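Local structure of 2-oxo-1,2-dihydroquinoline 8-monooxygenase, oxygenase component (Pseudomonas putida, 1Z02) at residues I68-K81 with V136-V150. The protein binds a [2Fe-2S] cluster and a separate iron and probably serves as the oxygenase component that hydroxylates 2-oxoquinoline at C8. Residues are numbered along the deposited sequence; the frame is centred on the assembly and turned at random.
Sequences IVLRRVNGKVFALK and VTTYPVHEVNGMIFV
Arg72 and Glu143 close one end of a contact between two beta hairpins, 68-81 and 141-150, whose antiparallel sheets pack face to face as a beta sandwich in the Rieske domain. The arginine chain leaves CB with CG anti to the backbone N (chi1 -179°), stays extended through CD and bends at chi3; NE then donates a hydrogen bond to Leu53 O. Val77 CG2 lies against one guanidinium face, offset toward its rim. Arg72 NH1 donates to Glu143 OE1 at 2.8 Å. Arg72 NH2 donates to Glu143 OE2 at 3.0 Å, completing an end-on salt bridge. The guanidinium and carboxylate planes are 34° apart. NH2 also hydrogen-bonds to Gly75 O in the type I' turn from Val73 to Lys76. With alanine in place of Arg72, the Glu143 carboxylate is likely to lose its two-nitrogen partner and Gly75 O this donor. Between the sheets, Leu70 CD2 meets Ile148 CG2 and Val150 CG2, and Ala79 CB lies 3.6 Å from Val141 CG2. At the far end Ile68 CG1 sits over one face of the Tyr139 ring, offset toward its rim. There the backbones join directly: Tyr139 N donates to Ala79 O, and Lys81 N to Thr137 O at 3.1 Å. Back at the Arg72 end, a water accepts from Val77 N and donates to Glu143 OE2 at 2.7 Å.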
loop_
_atom_site.group_PDB
_atom_site.type_symbol
_atom_site.label_atom_id
_atom_site.label_comp_id
_atom_site.label_asym_id
_atom_site.label_seq_id
_atom_site.Cartn_x
_atom_site.Cartn_y
_atom_site.Cartn_z
ATOM N N ILE A 68 -7.476 1.360 -22.030
ATOM C CA ILE A 68 -7.640 1.728 -23.434
ATOM C C ILE A 68 -6.327 2.186 -24.065
ATOM O O ILE A 68 -5.559 2.921 -23.454
ATOM C CB ILE A 68 -8.659 2.887 -23.556
ATOM C CG1 ILE A 68 -10.015 2.451 -22.993
ATOM C CG2 ILE A 68 -8.807 3.308 -25.010
ATOM C CD1 ILE A 68 -11.049 3.580 -22.841
ATOM N N VAL A 69 -6.079 1.754 -25.295
ATOM C CA VAL A 69 -4.880 2.145 -26.012
ATOM C C VAL A 69 -5.306 2.875 -27.285
ATOM O O VAL A 69 -6.239 2.451 -27.979
ATOM C CB VAL A 69 -4.011 0.914 -26.359
ATOM C CG1 VAL A 69 -4.819 -0.077 -27.185
ATOM C CG2 VAL A 69 -2.749 1.351 -27.101
ATOM N N LEU A 70 -4.642 3.992 -27.572
ATOM C CA LEU A 70 -4.969 4.784 -28.757
ATOM C C LEU A 70 -3.771 4.933 -29.684
ATOM O O LEU A 70 -2.618 4.964 -29.242
ATOM C CB LEU A 70 -5.459 6.187 -28.368
ATOM C CG LEU A 70 -6.674 6.367 -27.451
ATOM C CD1 LEU A 70 -6.264 6.215 -26.004
ATOM C CD2 LEU A 70 -7.266 7.734 -27.686
ATOM N N ARG A 71 -4.058 5.015 -30.976
ATOM C CA ARG A 71 -3.022 5.193 -31.985
ATOM C C ARG A 71 -3.547 6.058 -33.116
ATOM O O ARG A 71 -4.699 5.914 -33.525
ATOM C CB ARG A 71 -2.566 3.849 -32.568
ATOM C CG ARG A 71 -1.466 4.015 -33.625
ATOM C CD ARG A 71 -1.218 2.757 -34.431
ATOM N NE ARG A 71 -0.162 2.975 -35.420
ATOM C CZ ARG A 71 0.052 2.198 -36.482
ATOM N NH1 ARG A 71 1.038 2.478 -37.321
ATOM N NH2 ARG A 71 -0.725 1.148 -36.717
ATOM N N ARG A 72 -2.715 6.969 -33.611
ATOM C CA ARG A 72 -3.135 7.819 -34.721
ATOM C C ARG A 72 -2.471 7.314 -35.992
ATOM O O ARG A 72 -1.249 7.192 -36.051
ATOM C CB ARG A 72 -2.735 9.276 -34.498
ATOM C CG ARG A 72 -3.194 10.202 -35.631
ATOM C CD ARG A 72 -2.575 11.594 -35.526
ATOM N NE ARG A 72 -2.935 12.299 -34.292
ATOM C CZ ARG A 72 -4.129 12.837 -34.052
ATOM N NH1 ARG A 72 -4.362 13.451 -32.903
ATOM N NH2 ARG A 72 -5.092 12.772 -34.963
ATOM N N VAL A 73 -3.278 6.997 -36.999
ATOM C CA VAL A 73 -2.751 6.522 -38.269
ATOM C C VAL A 73 -3.400 7.295 -39.408
ATOM O O VAL A 73 -4.625 7.321 -39.530
ATOM C CB VAL A 73 -3.021 5.028 -38.470
ATOM C CG1 VAL A 73 -2.369 4.563 -39.766
ATOM C CG2 VAL A 73 -2.453 4.246 -37.318
ATOM N N ASN A 74 -2.572 7.919 -40.241
ATOM C CA ASN A 74 -3.061 8.717 -41.360
ATOM C C ASN A 74 -3.988 9.813 -40.852
ATOM O O ASN A 74 -5.023 10.092 -41.452
ATOM C CB ASN A 74 -3.809 7.846 -42.375
ATOM C CG ASN A 74 -2.920 6.779 -43.001
ATOM O OD1 ASN A 74 -1.772 7.041 -43.369
ATOM N ND2 ASN A 74 -3.456 5.573 -43.135
ATOM N N GLY A 75 -3.613 10.425 -39.735
ATOM C CA GLY A 75 -4.420 11.493 -39.180
ATOM C C GLY A 75 -5.597 11.051 -38.340
ATOM O O GLY A 75 -6.122 11.841 -37.555
ATOM N N LYS A 76 -6.016 9.798 -38.484
ATOM C CA LYS A 76 -7.153 9.307 -37.714
ATOM C C LYS A 76 -6.747 8.517 -36.463
ATOM O O LYS A 76 -5.837 7.689 -36.503
ATOM C CB LYS A 76 -8.051 8.448 -38.605
ATOM C CG LYS A 76 -9.368 8.077 -37.958
ATOM C CD LYS A 76 -10.235 7.246 -38.886
ATOM C CE LYS A 76 -11.550 6.855 -38.209
ATOM N NZ LYS A 76 -12.393 5.981 -39.077
ATOM N N VAL A 77 -7.438 8.779 -35.357
ATOM C CA VAL A 77 -7.164 8.101 -34.087
ATOM C C VAL A 77 -8.105 6.925 -33.843
ATOM O O VAL A 77 -9.319 7.035 -34.037
ATOM C CB VAL A 77 -7.308 9.070 -32.887
ATOM C CG1 VAL A 77 -7.027 8.344 -31.586
ATOM C CG2 VAL A 77 -6.357 10.229 -33.043
ATOM N N PHE A 78 -7.540 5.805 -33.404
ATOM C CA PHE A 78 -8.323 4.608 -33.107
ATOM C C PHE A 78 -8.125 4.232 -31.649
ATOM O O PHE A 78 -7.069 4.492 -31.073
ATOM C CB PHE A 78 -7.893 3.433 -33.996
ATOM C CG PHE A 78 -8.151 3.659 -35.457
ATOM C CD1 PHE A 78 -7.266 4.406 -36.228
ATOM C CD2 PHE A 78 -9.305 3.162 -36.054
ATOM C CE1 PHE A 78 -7.528 4.658 -37.571
ATOM C CE2 PHE A 78 -9.578 3.410 -37.399
ATOM C CZ PHE A 78 -8.687 4.160 -38.157
ATOM N N ALA A 79 -9.138 3.620 -31.050
ATOM C CA ALA A 79 -9.040 3.208 -29.652
ATOM C C ALA A 79 -9.506 1.761 -29.501
ATOM O O ALA A 79 -10.534 1.384 -30.061
ATOM C CB ALA A 79 -9.881 4.131 -28.784
ATOM N N LEU A 80 -8.734 0.964 -28.759
ATOM C CA LEU A 80 -9.033 -0.444 -28.491
ATOM C C LEU A 80 -8.766 -0.693 -27.008
ATOM O O LEU A 80 -8.216 0.171 -26.312
ATOM C CB LEU A 80 -8.130 -1.375 -29.314
ATOM C CG LEU A 80 -8.252 -1.446 -30.836
ATOM C CD1 LEU A 80 -7.789 -0.141 -31.448
ATOM C CD2 LEU A 80 -7.398 -2.604 -31.363
ATOM N N LYS A 81 -9.160 -1.865 -26.520
ATOM C CA LYS A 81 -8.921 -2.180 -25.121
ATOM C C LYS A 81 -7.449 -2.523 -24.975
ATOM O O LYS A 81 -6.924 -3.353 -25.714
ATOM C CB LYS A 81 -9.768 -3.362 -24.663
ATOM C CG LYS A 81 -9.611 -3.645 -23.181
ATOM C CD LYS A 81 -10.393 -4.888 -22.772
ATOM C CE LYS A 81 -11.902 -4.665 -22.838
ATOM N NZ LYS A 81 -12.644 -5.869 -22.355
ATOM N N VAL A 136 -10.376 -7.821 -29.688
ATOM C CA VAL A 136 -10.519 -6.948 -28.526
ATOM C C VAL A 136 -11.586 -5.896 -28.778
ATOM O O VAL A 136 -11.932 -5.604 -29.925
ATOM C CB VAL A 136 -9.198 -6.234 -28.170
ATOM C CG1 VAL A 136 -8.166 -7.249 -27.708
ATOM C CG2 VAL A 136 -8.677 -5.462 -29.369
ATOM N N THR A 137 -12.111 -5.332 -27.698
ATOM C CA THR A 137 -13.150 -4.318 -27.799
ATOM C C THR A 137 -12.654 -3.045 -28.494
ATOM O O THR A 137 -11.492 -2.649 -28.339
ATOM C CB THR A 137 -13.670 -3.925 -26.392
ATOM O OG1 THR A 137 -14.044 -5.108 -25.672
ATOM C CG2 THR A 137 -14.896 -3.006 -26.503
ATOM N N THR A 138 -13.534 -2.414 -29.266
ATOM C CA THR A 138 -13.197 -1.162 -29.934
ATOM C C THR A 138 -13.966 -0.050 -29.243
ATOM O O THR A 138 -15.071 -0.266 -28.753
ATOM C CB THR A 138 -13.617 -1.142 -31.431
ATOM O OG1 THR A 138 -15.041 -1.241 -31.530
ATOM C CG2 THR A 138 -12.970 -2.283 -32.197
ATOM N N TYR A 139 -13.388 1.143 -29.201
ATOM C CA TYR A 139 -14.058 2.280 -28.583
ATOM C C TYR A 139 -14.160 3.425 -29.584
ATOM O O TYR A 139 -13.151 3.913 -30.096
ATOM C CB TYR A 139 -13.302 2.724 -27.331
ATOM C CG TYR A 139 -13.166 1.611 -26.323
ATOM C CD1 TYR A 139 -12.014 0.834 -26.267
ATOM C CD2 TYR A 139 -14.228 1.274 -25.488
ATOM C CE1 TYR A 139 -11.928 -0.255 -25.408
ATOM C CE2 TYR A 139 -14.151 0.186 -24.628
ATOM C CZ TYR A 139 -12.998 -0.572 -24.596
ATOM O OH TYR A 139 -12.923 -1.651 -23.749
ATOM N N PRO A 140 -15.392 3.864 -29.883
ATOM C CA PRO A 140 -15.593 4.955 -30.837
ATOM C C PRO A 140 -14.824 6.202 -30.439
ATOM O O PRO A 140 -14.827 6.583 -29.273
ATOM C CB PRO A 140 -17.102 5.185 -30.793
ATOM C CG PRO A 140 -17.647 3.843 -30.472
ATOM C CD PRO A 140 -16.685 3.336 -29.408
ATOM N N VAL A 141 -14.176 6.834 -31.410
ATOM C CA VAL A 141 -13.417 8.043 -31.153
ATOM C C VAL A 141 -13.977 9.218 -31.925
ATOM O O VAL A 141 -14.376 9.088 -33.082
ATOM C CB VAL A 141 -11.940 7.882 -31.572
ATOM C CG1 VAL A 141 -11.196 9.200 -31.409
ATOM C CG2 VAL A 141 -11.276 6.795 -30.734
ATOM N N HIS A 142 -13.998 10.369 -31.269
ATOM C CA HIS A 142 -14.457 11.592 -31.893
ATOM C C HIS A 142 -13.495 12.709 -31.493
ATOM O O HIS A 142 -13.557 13.229 -30.378
ATOM C CB HIS A 142 -15.878 11.927 -31.452
ATOM C CG HIS A 142 -16.455 13.112 -32.159
ATOM N ND1 HIS A 142 -17.802 13.293 -32.342
ATOM C CD2 HIS A 142 -15.868 14.184 -32.728
ATOM C CE1 HIS A 142 -18.020 14.421 -32.991
ATOM N NE2 HIS A 142 -16.859 14.983 -33.236
ATOM N N GLU A 143 -12.604 13.061 -32.413
ATOM C CA GLU A 143 -11.618 14.111 -32.181
ATOM C C GLU A 143 -12.114 15.425 -32.783
ATOM O O GLU A 143 -12.581 15.455 -33.925
ATOM C CB GLU A 143 -10.284 13.716 -32.821
ATOM C CG GLU A 143 -9.143 14.697 -32.556
ATOM C CD GLU A 143 -7.842 14.232 -33.152
ATOM O OE1 GLU A 143 -6.785 14.790 -32.802
ATOM O OE2 GLU A 143 -7.877 13.304 -33.977
ATOM N N VAL A 144 -12.003 16.507 -32.020
ATOM C CA VAL A 144 -12.460 17.808 -32.484
ATOM C C VAL A 144 -11.768 18.959 -31.745
ATOM O O VAL A 144 -11.664 18.953 -30.516
ATOM C CB VAL A 144 -13.998 17.942 -32.311
ATOM C CG1 VAL A 144 -14.363 17.916 -30.832
ATOM C CG2 VAL A 144 -14.496 19.225 -32.952
ATOM N N ASN A 145 -11.289 19.932 -32.517
ATOM C CA ASN A 145 -10.612 21.119 -32.000
ATOM C C ASN A 145 -9.617 20.900 -30.854
ATOM O O ASN A 145 -9.690 21.564 -29.813
ATOM C CB ASN A 145 -11.650 22.174 -31.597
ATOM C CG ASN A 145 -12.432 22.701 -32.789
ATOM O OD1 ASN A 145 -11.856 22.961 -33.843
ATOM N ND2 ASN A 145 -13.743 22.864 -32.627
ATOM N N GLY A 146 -8.676 19.985 -31.071
ATOM C CA GLY A 146 -7.657 19.707 -30.071
ATOM C C GLY A 146 -8.021 18.714 -28.980
ATOM O O GLY A 146 -7.189 18.419 -28.113
ATOM N N MET A 147 -9.246 18.189 -29.026
ATOM C CA MET A 147 -9.732 17.231 -28.030
ATOM C C MET A 147 -10.044 15.874 -28.644
ATOM O O MET A 147 -10.711 15.790 -29.674
ATOM C CB MET A 147 -11.019 17.744 -27.378
ATOM C CG MET A 147 -10.903 18.992 -26.537
ATOM S SD MET A 147 -10.081 18.695 -24.992
ATOM C CE MET A 147 -11.382 17.858 -24.036
ATOM N N ILE A 148 -9.578 14.813 -27.994
ATOM C CA ILE A 148 -9.841 13.455 -28.454
ATOM C C ILE A 148 -10.801 12.788 -27.466
ATOM O O ILE A 148 -10.400 12.434 -26.353
ATOM C CB ILE A 148 -8.551 12.598 -28.522
ATOM C CG1 ILE A 148 -7.602 13.156 -29.588
ATOM C CG2 ILE A 148 -8.905 11.146 -28.867
ATOM C CD1 ILE A 148 -6.315 12.377 -29.736
ATOM N N PHE A 149 -12.063 12.630 -27.859
ATOM C CA PHE A 149 -13.053 11.987 -26.994
ATOM C C PHE A 149 -13.205 10.517 -27.365
ATOM O O PHE A 149 -13.118 10.147 -28.537
ATOM C CB PHE A 149 -14.427 12.667 -27.102
ATOM C CG PHE A 149 -14.441 14.098 -26.644
ATOM C CD1 PHE A 149 -14.115 15.134 -27.521
ATOM C CD2 PHE A 149 -14.778 14.414 -25.330
ATOM C CE1 PHE A 149 -14.127 16.467 -27.088
ATOM C CE2 PHE A 149 -14.793 15.729 -24.889
ATOM C CZ PHE A 149 -14.467 16.763 -25.771
ATOM N N VAL A 150 -13.418 9.678 -26.358
ATOM C CA VAL A 150 -13.590 8.250 -26.582
ATOM C C VAL A 150 -14.872 7.813 -25.904
ATOM O O VAL A 150 -15.201 8.296 -24.819
ATOM C CB VAL A 150 -12.410 7.427 -25.993
ATOM C CG1 VAL A 150 -12.640 5.950 -26.215
ATOM C CG2 VAL A 150 -11.109 7.838 -26.648
HETATM O O HOH W 1 -9.060 11.216 -35.167
HETATM O O HOH W 2 -11.654 3.797 -32.493
HETATM O O HOH W 3 -11.418 -7.058 -25.195
#